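Local coordinates for putative HTH-type transcriptional regulator PF0864 (Pyrococcus furiosus, PDB 2IA0), which probably binds DNA in a sequence-specific way as a dimeric transcriptional regulator of the AsnC family, at residues L15-L26 with I52-I61; S101-F112 with K120-N128. All coordinates share one frame; numbering follows the deposited sequence.

Contact 1: residues L15-L26 with I52-I61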
loop_
_atom_site.group_PDB
_atom_site.type_symbol
_atom_site.label_atom_id
_atom_site.label_comp_id
_atom_site.label_asym_id
_atom_site.label_seq_id
_atom_site.Cartn_x
_atom_site.Cartn_y
_atom_site.Cartn_z
ATOM N N LEU A 15 5.934 -19.859 -13.094
ATOM C CA LEU A 15 5.654 -18.754 -14.040
ATOM C C LEU A 15 6.710 -18.558 -15.122
ATOM O O LEU A 15 7.912 -18.584 -14.853
ATOM C CB LEU A 15 5.456 -17.426 -13.289
ATOM C CG LEU A 15 4.366 -17.384 -12.212
ATOM C CD1 LEU A 15 4.407 -16.066 -11.467
ATOM C CD2 LEU A 15 2.999 -17.601 -12.825
ATOM N N ASP A 16 6.260 -18.325 -16.348
ATOM C CA ASP A 16 7.194 -18.065 -17.439
ATOM C C ASP A 16 7.172 -16.584 -17.825
ATOM O O ASP A 16 6.436 -15.795 -17.208
ATOM C CB ASP A 16 6.930 -19.007 -18.627
ATOM C CG ASP A 16 5.656 -18.682 -19.369
ATOM O OD1 ASP A 16 4.713 -18.168 -18.746
ATOM O OD2 ASP A 16 5.583 -18.954 -20.585
ATOM N N ASP A 17 7.979 -16.204 -18.819
ATOM C CA ASP A 17 8.060 -14.812 -19.241
ATOM C C ASP A 17 6.724 -14.216 -19.707
ATOM O O ASP A 17 6.429 -13.050 -19.417
ATOM C CB ASP A 17 9.172 -14.608 -20.280
ATOM C CG ASP A 17 10.575 -14.757 -19.677
ATOM O OD1 ASP A 17 10.713 -14.709 -18.430
ATOM O OD2 ASP A 17 11.550 -14.933 -20.443
ATOM N N LEU A 18 5.914 -15.006 -20.407
ATOM C CA LEU A 18 4.596 -14.538 -20.864
ATOM C C LEU A 18 3.642 -14.280 -19.693
ATOM O O LEU A 18 2.921 -13.302 -19.696
ATOM C CB LEU A 18 3.963 -15.515 -21.880
ATOM C CG LEU A 18 2.566 -15.180 -22.411
ATOM C CD1 LEU A 18 2.455 -13.692 -22.926
ATOM C CD2 LEU A 18 2.194 -16.192 -23.508
ATOM N N ASP A 19 3.637 -15.160 -18.700
ATOM C CA ASP A 19 2.892 -14.905 -17.467
ATOM C C ASP A 19 3.252 -13.561 -16.845
ATOM O O ASP A 19 2.356 -12.766 -16.566
ATOM C CB ASP A 19 3.101 -16.035 -16.459
ATOM C CG ASP A 19 2.317 -17.287 -16.832
ATOM O OD1 ASP A 19 2.835 -18.406 -16.606
ATOM O OD2 ASP A 19 1.189 -17.151 -17.385
ATOM N N ARG A 20 4.559 -13.319 -16.660
ATOM C CA ARG A 20 5.083 -12.094 -16.048
ATOM C C ARG A 20 4.757 -10.870 -16.872
ATOM O O ARG A 20 4.350 -9.837 -16.322
ATOM C CB ARG A 20 6.610 -12.175 -15.849
ATOM C CG ARG A 20 7.059 -13.172 -14.787
ATOM C CD ARG A 20 8.597 -13.269 -14.713
ATOM N NE ARG A 20 9.041 -14.592 -14.240
ATOM C CZ ARG A 20 9.580 -15.535 -15.029
ATOM N NH1 ARG A 20 9.771 -15.312 -16.325
ATOM N NH2 ARG A 20 9.952 -16.710 -14.524
ATOM N N ASN A 21 4.937 -10.990 -18.189
ATOM C CA ASN A 21 4.642 -9.906 -19.096
ATOM C C ASN A 21 3.185 -9.471 -19.067
ATOM O O ASN A 21 2.931 -8.277 -19.059
ATOM C CB ASN A 21 5.076 -10.244 -20.515
ATOM C CG ASN A 21 6.532 -9.935 -20.766
ATOM O OD1 ASN A 21 7.080 -9.011 -20.185
ATOM N ND2 ASN A 21 7.169 -10.713 -21.645
ATOM N N ILE A 22 2.245 -10.426 -19.050
ATOM C CA ILE A 22 0.807 -10.167 -18.840
ATOM C C ILE A 22 0.532 -9.434 -17.525
ATOM O O ILE A 22 -0.202 -8.456 -17.499
ATOM C CB ILE A 22 -0.035 -11.498 -18.818
ATOM C CG1 ILE A 22 -0.188 -12.110 -20.216
ATOM C CG2 ILE A 22 -1.430 -11.285 -18.195
ATOM C CD1 ILE A 22 -0.746 -13.549 -20.216
ATOM N N LEU A 23 1.082 -9.943 -16.426
ATOM C CA LEU A 23 0.906 -9.303 -15.125
ATOM C C LEU A 23 1.404 -7.857 -15.065
ATOM O O LEU A 23 0.748 -7.016 -14.472
ATOM C CB LEU A 23 1.571 -10.122 -14.030
ATOM C CG LEU A 23 1.008 -11.524 -13.832
ATOM C CD1 LEU A 23 1.916 -12.297 -12.932
ATOM C CD2 LEU A 23 -0.415 -11.494 -13.302
ATOM N N ARG A 24 2.552 -7.585 -15.692
ATOM C CA ARG A 24 3.157 -6.239 -15.730
ATOM C C ARG A 24 2.223 -5.240 -16.370
ATOM O O ARG A 24 1.984 -4.186 -15.804
ATOM C CB ARG A 24 4.474 -6.249 -16.488
ATOM C CG ARG A 24 5.605 -6.899 -15.737
ATOM C CD ARG A 24 6.824 -7.071 -16.650
ATOM N NE ARG A 24 8.032 -7.165 -15.846
ATOM C CZ ARG A 24 8.881 -8.189 -15.852
ATOM N NH1 ARG A 24 9.949 -8.150 -15.058
ATOM N NH2 ARG A 24 8.690 -9.238 -16.644
ATOM N N LEU A 25 1.701 -5.602 -17.545
ATOM C CA LEU A 25 0.734 -4.798 -18.279
ATOM C C LEU A 25 -0.557 -4.582 -17.528
ATOM O O LEU A 25 -1.091 -3.485 -17.552
ATOM C CB LEU A 25 0.445 -5.408 -19.661
ATOM C CG LEU A 25 1.673 -5.436 -20.581
ATOM C CD1 LEU A 25 1.351 -6.125 -21.884
ATOM C CD2 LEU A 25 2.269 -4.026 -20.806
ATOM N N LEU A 26 -1.061 -5.619 -16.863
ATOM C CA LEU A 26 -2.288 -5.505 -16.061
ATOM C C LEU A 26 -2.083 -4.627 -14.821
ATOM O O LEU A 26 -2.976 -3.871 -14.423
ATOM C CB LEU A 26 -2.830 -6.888 -15.697
ATOM C CG LEU A 26 -3.479 -7.697 -16.848
ATOM C CD1 LEU A 26 -4.032 -8.988 -16.313
ATOM C CD2 LEU A 26 -4.609 -6.956 -17.541
ATOM N N ILE A 52 -4.743 -15.787 -18.454
ATOM C CA ILE A 52 -5.425 -14.919 -17.485
ATOM C C ILE A 52 -6.403 -15.669 -16.573
ATOM O O ILE A 52 -6.360 -15.480 -15.344
ATOM C CB ILE A 52 -6.093 -13.699 -18.172
ATOM C CG1 ILE A 52 -5.012 -12.723 -18.663
ATOM C CG2 ILE A 52 -7.054 -12.989 -17.227
ATOM C CD1 ILE A 52 -5.512 -11.742 -19.700
ATOM N N LYS A 53 -7.246 -16.538 -17.155
ATOM C CA LYS A 53 -8.123 -17.410 -16.376
ATOM C C LYS A 53 -7.315 -18.256 -15.394
ATOM O O LYS A 53 -7.727 -18.439 -14.259
ATOM C CB LYS A 53 -8.998 -18.306 -17.275
ATOM C CG LYS A 53 -10.292 -17.651 -17.758
ATOM C CD LYS A 53 -10.999 -18.462 -18.858
ATOM C CE LYS A 53 -12.044 -19.476 -18.308
ATOM N NZ LYS A 53 -12.949 -20.086 -19.392
ATOM N N LYS A 54 -6.163 -18.748 -15.829
ATOM C CA LYS A 54 -5.338 -19.629 -15.013
ATOM C C LYS A 54 -4.713 -18.883 -13.826
ATOM O O LYS A 54 -4.684 -19.409 -12.708
ATOM C CB LYS A 54 -4.271 -20.309 -15.879
ATOM C CG LYS A 54 -3.930 -21.730 -15.478
ATOM C CD LYS A 54 -5.057 -22.727 -15.832
ATOM C CE LYS A 54 -4.895 -24.018 -15.009
ATOM N NZ LYS A 54 -6.143 -24.833 -14.939
ATOM N N LEU A 55 -4.240 -17.654 -14.057
ATOM C CA LEU A 55 -3.653 -16.823 -12.984
ATOM C C LEU A 55 -4.704 -16.377 -11.983
ATOM O O LEU A 55 -4.444 -16.302 -10.776
ATOM C CB LEU A 55 -2.909 -15.609 -13.553
ATOM C CG LEU A 55 -1.748 -15.883 -14.503
ATOM C CD1 LEU A 55 -1.471 -14.666 -15.348
ATOM C CD2 LEU A 55 -0.504 -16.310 -13.746
ATOM N N GLN A 56 -5.897 -16.098 -12.492
ATOM C CA GLN A 56 -7.045 -15.814 -11.646
ATOM C C GLN A 56 -7.438 -17.022 -10.778
ATOM O O GLN A 56 -7.646 -16.863 -9.577
ATOM C CB GLN A 56 -8.223 -15.319 -12.493
ATOM C CG GLN A 56 -8.050 -13.910 -13.071
ATOM C CD GLN A 56 -9.145 -13.550 -14.094
ATOM O OE1 GLN A 56 -9.769 -14.418 -14.691
ATOM N NE2 GLN A 56 -9.358 -12.269 -14.303
ATOM N N GLU A 57 -7.516 -18.222 -11.366
ATOM C CA GLU A 57 -7.843 -19.442 -10.601
ATOM C C GLU A 57 -6.840 -19.743 -9.488
ATOM O O GLU A 57 -7.233 -20.071 -8.373
ATOM C CB GLU A 57 -7.930 -20.692 -11.494
ATOM C CG GLU A 57 -9.127 -20.809 -12.400
ATOM C CD GLU A 57 -8.935 -21.942 -13.421
ATOM O OE1 GLU A 57 -8.597 -23.078 -13.007
ATOM O OE2 GLU A 57 -9.108 -21.698 -14.638
ATOM N N ARG A 58 -5.549 -19.654 -9.791
ATOM C CA ARG A 58 -4.506 -19.909 -8.781
ATOM C C ARG A 58 -4.307 -18.769 -7.776
ATOM O O ARG A 58 -3.490 -18.890 -6.860
ATOM C CB ARG A 58 -3.180 -20.260 -9.457
ATOM C CG ARG A 58 -3.243 -21.562 -10.277
ATOM C CD ARG A 58 -1.918 -21.853 -11.042
ATOM N NE ARG A 58 -1.962 -23.133 -11.785
ATOM C CZ ARG A 58 -0.943 -23.620 -12.519
ATOM N NH1 ARG A 58 0.199 -22.923 -12.601
ATOM N NH2 ARG A 58 -1.050 -24.793 -13.175
ATOM N N GLY A 59 -5.041 -17.665 -7.950
ATOM C CA GLY A 59 -4.920 -16.485 -7.084
ATOM C C GLY A 59 -3.656 -15.659 -7.264
ATOM O O GLY A 59 -3.337 -14.823 -6.412
ATOM N N VAL A 60 -2.924 -15.884 -8.363
ATOM C CA VAL A 60 -1.795 -15.024 -8.717
ATOM C C VAL A 60 -2.316 -13.614 -9.061
ATOM O O VAL A 60 -1.802 -12.613 -8.547
ATOM C CB VAL A 60 -0.929 -15.625 -9.847
ATOM C CG1 VAL A 60 0.185 -14.656 -10.246
ATOM C CG2 VAL A 60 -0.320 -16.942 -9.405
ATOM N N ILE A 61 -3.346 -13.528 -9.905
ATOM C CA ILE A 61 -4.115 -12.288 -9.964
ATOM C C ILE A 61 -5.120 -12.412 -8.838
ATOM O O ILE A 61 -6.092 -13.167 -8.936
ATOM C CB ILE A 61 -4.776 -12.012 -11.357
ATOM C CG1 ILE A 61 -3.708 -11.842 -12.454
ATOM C CG2 ILE A 61 -5.584 -10.765 -11.320
ATOM C CD1 ILE A 61 -4.221 -12.156 -13.863
#
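Leu-55 projects from the last turns of helix 45-57 into the side of helix 17-26, in the hydrophobic core of a winged helix-turn-helix domain of the AsnC type. The short helical segments lie 11.2 Å apart with a crossing angle of -81°, so large aliphatic side chains must span the gap. Leu-55 spans it with both branches: CD2 meets Leu-15 CD2 at 3.8 Å, and CD1 rests on CD2 of Leu-23. With CG anti to its carbonyl carbon (chi1 -60°), the fork opens toward both partners. Leu-23 also uses both methyls, its CD1 lying against Val-60 CG1 and its CD2 coming closer, 3.4 Å from Ile-61 CG1. Further along, Ile-22 CG2 packs on Ile-52 CG1 at 3.9 Å, the beta branch supplying a methyl close to the backbone.

The polar interactions near this core involve the start of helix 17-26. Asp-16 and Asp-19 form a capping box: Asp-19 N donates to Asp-16 OD1 at 3.2 Å, and the return bond, from Asp-16 N to Asp-19 OD1, is weak. Arg-51 of helix 45-57 forms salt bridges with both aspartates and probably offsets their charge. After that helix, Gly-59 makes a Schellman motif, its positive phi (72°) suiting glycine, and the chain turns back to bring Val-60 and Ile-61 against Leu-23. Toward the C-terminal end of helix 17-26, Leu-26 CD1 crosses Ile-61 at about a right angle, 4.0 Å from its CD1.

Contact 2: residues S101-F112 with K120-N128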
loop_
_atom_site.group_PDB
_atom_site.type_symbol
_atom_site.label_atom_id
_atom_site.label_comp_id
_atom_site.label_asym_id
_atom_site.label_seq_id
_atom_site.Cartn_x
_atom_site.Cartn_y
_atom_site.Cartn_z
ATOM N N SER A 101 -4.857 -2.824 18.008
ATOM C CA SER A 101 -5.029 -3.023 16.572
ATOM C C SER A 101 -6.474 -2.798 16.064
ATOM O O SER A 101 -6.681 -1.993 15.157
ATOM C CB SER A 101 -4.531 -4.409 16.177
ATOM O OG SER A 101 -3.115 -4.456 16.284
ATOM N N SER A 102 -7.455 -3.495 16.669
ATOM C CA SER A 102 -8.894 -3.384 16.308
ATOM C C SER A 102 -9.533 -2.022 16.564
ATOM O O SER A 102 -10.429 -1.596 15.848
ATOM C CB SER A 102 -9.719 -4.424 17.073
ATOM O OG SER A 102 -9.162 -5.702 16.896
ATOM N N THR A 103 -9.118 -1.383 17.643
ATOM C CA THR A 103 -9.534 -0.033 17.952
ATOM C C THR A 103 -8.993 0.911 16.877
ATOM O O THR A 103 -9.731 1.732 16.350
ATOM C CB THR A 103 -9.053 0.382 19.364
ATOM O OG1 THR A 103 -9.773 -0.384 20.335
ATOM C CG2 THR A 103 -9.292 1.873 19.634
ATOM N N LEU A 104 -7.718 0.784 16.541
ATOM C CA LEU A 104 -7.148 1.665 15.532
ATOM C C LEU A 104 -7.782 1.437 14.161
ATOM O O LEU A 104 -8.112 2.399 13.492
ATOM C CB LEU A 104 -5.607 1.607 15.487
ATOM C CG LEU A 104 -4.854 2.105 16.737
ATOM C CD1 LEU A 104 -3.336 1.946 16.607
ATOM C CD2 LEU A 104 -5.206 3.545 17.124
ATOM N N SER A 105 -7.993 0.176 13.779
ATOM C CA SER A 105 -8.532 -0.165 12.450
ATOM C C SER A 105 -9.903 0.448 12.164
ATOM O O SER A 105 -10.191 0.793 11.019
ATOM C CB SER A 105 -8.604 -1.674 12.254
ATOM O OG SER A 105 -7.368 -2.266 12.570
ATOM N N ALA A 106 -10.727 0.577 13.213
ATOM C CA ALA A 106 -12.093 1.091 13.100
ATOM C C ALA A 106 -12.135 2.612 12.923
ATOM O O ALA A 106 -13.191 3.179 12.609
ATOM C CB ALA A 106 -12.945 0.654 14.307
ATOM N N LEU A 107 -10.976 3.263 13.078
ATOM C CA LEU A 107 -10.897 4.713 13.024
ATOM C C LEU A 107 -10.775 5.250 11.597
ATOM O O LEU A 107 -10.030 4.681 10.767
ATOM C CB LEU A 107 -9.739 5.243 13.879
ATOM C CG LEU A 107 -9.743 5.090 15.401
ATOM C CD1 LEU A 107 -8.398 5.535 15.976
ATOM C CD2 LEU A 107 -10.917 5.837 16.105
ATOM N N PRO A 108 -11.501 6.356 11.309
ATOM C CA PRO A 108 -11.388 7.106 10.049
ATOM C C PRO A 108 -9.971 7.617 9.828
ATOM O O PRO A 108 -9.352 8.184 10.752
ATOM C CB PRO A 108 -12.327 8.297 10.268
ATOM C CG PRO A 108 -13.313 7.809 11.305
ATOM C CD PRO A 108 -12.502 6.955 12.217
ATOM N N GLY A 109 -9.450 7.410 8.627
ATOM C CA GLY A 109 -8.092 7.854 8.327
ATOM C C GLY A 109 -7.012 6.807 8.515
ATOM O O GLY A 109 -5.921 6.948 8.003
ATOM N N VAL A 110 -7.318 5.745 9.236
ATOM C CA VAL A 110 -6.330 4.703 9.496
ATOM C C VAL A 110 -6.227 3.753 8.290
ATOM O O VAL A 110 -7.182 3.058 7.948
ATOM C CB VAL A 110 -6.627 3.966 10.819
ATOM C CG1 VAL A 110 -5.754 2.743 10.954
ATOM C CG2 VAL A 110 -6.422 4.918 11.987
ATOM N N LEU A 111 -5.042 3.726 7.678
ATOM C CA LEU A 111 -4.879 3.195 6.322
ATOM C C LEU A 111 -4.678 1.674 6.229
ATOM O O LEU A 111 -4.991 1.100 5.204
ATOM C CB LEU A 111 -4.004 4.092 5.430
ATOM C CG LEU A 111 -4.721 5.130 4.535
ATOM C CD1 LEU A 111 -6.199 5.452 4.859
ATOM C CD2 LEU A 111 -3.913 6.368 4.500
ATOM N N PHE A 112 -4.195 0.966 7.238
ATOM C CA PHE A 112 -2.839 0.513 7.565
ATOM C C PHE A 112 -2.450 0.326 9.006
ATOM O O PHE A 112 -2.032 1.258 9.673
ATOM C CB PHE A 112 -1.660 0.757 6.601
ATOM C CG PHE A 112 -0.626 -0.365 6.663
ATOM C CD1 PHE A 112 -0.754 -1.493 5.841
ATOM C CD2 PHE A 112 0.429 -0.324 7.598
ATOM C CE1 PHE A 112 0.167 -2.539 5.912
ATOM C CE2 PHE A 112 1.393 -1.368 7.678
ATOM C CZ PHE A 112 1.255 -2.483 6.839
ATOM N N LYS A 120 5.151 -4.221 19.216
ATOM C CA LYS A 120 4.911 -2.956 18.455
ATOM C C LYS A 120 3.720 -2.937 17.486
ATOM O O LYS A 120 3.361 -3.949 16.894
ATOM C CB LYS A 120 6.169 -2.526 17.695
ATOM C CG LYS A 120 7.404 -2.520 18.541
ATOM C CD LYS A 120 8.542 -1.749 17.907
ATOM C CE LYS A 120 9.834 -2.089 18.637
ATOM N NZ LYS A 120 9.812 -3.563 18.883
ATOM N N ILE A 121 3.124 -1.760 17.322
ATOM C CA ILE A 121 2.054 -1.560 16.338
ATOM C C ILE A 121 2.508 -0.461 15.420
ATOM O O ILE A 121 2.982 0.571 15.873
ATOM C CB ILE A 121 0.699 -1.168 16.950
ATOM C CG1 ILE A 121 0.207 -2.240 17.907
ATOM C CG2 ILE A 121 -0.377 -0.940 15.877
ATOM C CD1 ILE A 121 0.083 -1.715 19.325
ATOM N N ILE A 122 2.368 -0.727 14.125
ATOM C CA ILE A 122 2.715 0.177 13.051
ATOM C C ILE A 122 1.402 0.601 12.396
ATOM O O ILE A 122 0.589 -0.247 12.056
ATOM C CB ILE A 122 3.603 -0.599 12.053
ATOM C CG1 ILE A 122 4.927 -0.980 12.728
ATOM C CG2 ILE A 122 3.813 0.171 10.778
ATOM C CD1 ILE A 122 5.694 -1.992 11.971
ATOM N N ALA A 123 1.182 1.903 12.261
ATOM C CA ALA A 123 -0.011 2.428 11.592
ATOM C C ALA A 123 0.304 3.515 10.575
ATOM O O ALA A 123 1.209 4.307 10.769
ATOM C CB ALA A 123 -1.042 2.947 12.595
ATOM N N LEU A 124 -0.468 3.550 9.497
ATOM C CA LEU A 124 -0.375 4.615 8.539
ATOM C C LEU A 124 -1.669 5.426 8.597
ATOM O O LEU A 124 -2.769 4.903 8.423
ATOM C CB LEU A 124 -0.086 4.062 7.146
ATOM C CG LEU A 124 0.507 5.097 6.193
ATOM C CD1 LEU A 124 2.046 5.260 6.381
ATOM C CD2 LEU A 124 0.166 4.736 4.747
ATOM N N VAL A 125 -1.523 6.712 8.878
ATOM C CA VAL A 125 -2.677 7.581 9.045
ATOM C C VAL A 125 -2.700 8.750 8.049
ATOM O O VAL A 125 -1.704 9.464 7.876
ATOM C CB VAL A 125 -2.805 8.069 10.533
ATOM C CG1 VAL A 125 -4.060 8.906 10.723
ATOM C CG2 VAL A 125 -2.847 6.845 11.496
ATOM N N GLY A 126 -3.848 8.929 7.405
ATOM C CA GLY A 126 -4.077 10.069 6.540
ATOM C C GLY A 126 -5.132 11.050 7.017
ATOM O O GLY A 126 -6.247 10.668 7.389
ATOM N N LYS A 127 -4.770 12.325 7.028
ATOM C CA LYS A 127 -5.725 13.390 7.296
ATOM C C LYS A 127 -5.497 14.483 6.278
ATOM O O LYS A 127 -4.623 14.379 5.425
ATOM C CB LYS A 127 -5.582 13.956 8.714
ATOM C CG LYS A 127 -5.735 12.943 9.845
ATOM C CD LYS A 127 -7.178 12.620 10.063
ATOM C CE LYS A 127 -7.338 11.357 10.878
ATOM N NZ LYS A 127 -8.786 11.214 11.130
ATOM N N ASN A 128 -6.284 15.540 6.383
ATOM C CA ASN A 128 -6.199 16.639 5.441
ATOM C C ASN A 128 -5.337 17.827 5.887
ATOM O O ASN A 128 -4.837 18.545 5.035
ATOM C CB ASN A 128 -7.602 17.031 4.965
ATOM C CG ASN A 128 -8.235 15.943 4.071
ATOM O OD1 ASN A 128 -7.537 15.206 3.344
ATOM N ND2 ASN A 128 -9.557 15.837 4.128
#
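Lys-127 reaches from the end of strand 120-127 to the turn that leads into strand 110-116, the two strands forming an antiparallel hairpin in the C-terminal alpha+beta domain. A bend at chi2 (-77°) swings its otherwise extended chain over Gly-109, bringing NZ to Pro-108 O at 3.1 Å from above the carbonyl plane. The positive phi of Gly-109 (94°) in this type II turn calls for glycine, and a side chain would also strike Gly-126 O and Lys-127 CE. Replacing Lys-127 by alanine removes the ammonium group, which is likely to leave Pro-108 O without this donor and uncover the Gly-109 side of the turn.

Leu-111 sets CB 3.3 Å from Leu-124 O, the acceptor of its own N-H, and CD2 near Gly-126 N. Leu-124, with CG anti to the backbone N (chi1 -160°), extends CD2 to Leu-111 CB, while its CB lies 3.7 Å from Phe-112 CB. Ile-122 CG2 meets the edge of the Phe-112 ring. In the non-hydrogen-bonded pair Val-110 and Val-125, the CG2 methyls face each other. Backbone hydrogen bonds thus set the register, apolar side chains pack beside them, and the lysine ammonium adds a side-chain bond to a turn that the backbone already holds.

In the fold
Contact 1 closes before contact 2 opens along the chain, and the two lie on opposite sides of its centre, about 32 Å apart between centres and about 18 Å at their nearest atoms. Residues 15-26 and 52-61 belong to the helical winged helix-turn-helix region, which probably binds DNA. Residues 101-112 and 120-128 belong to the C-terminal alpha+beta domain, where strands 110-116 and 120-127 lie side by side in a four-stranded antiparallel sheet. They share no helix or strand, yet both touch the second subunit: Val-60 through backbone hydrogen bonds, Val-110 through Lys-160 of that subunit. The dimer therefore draws on both regions of each chain.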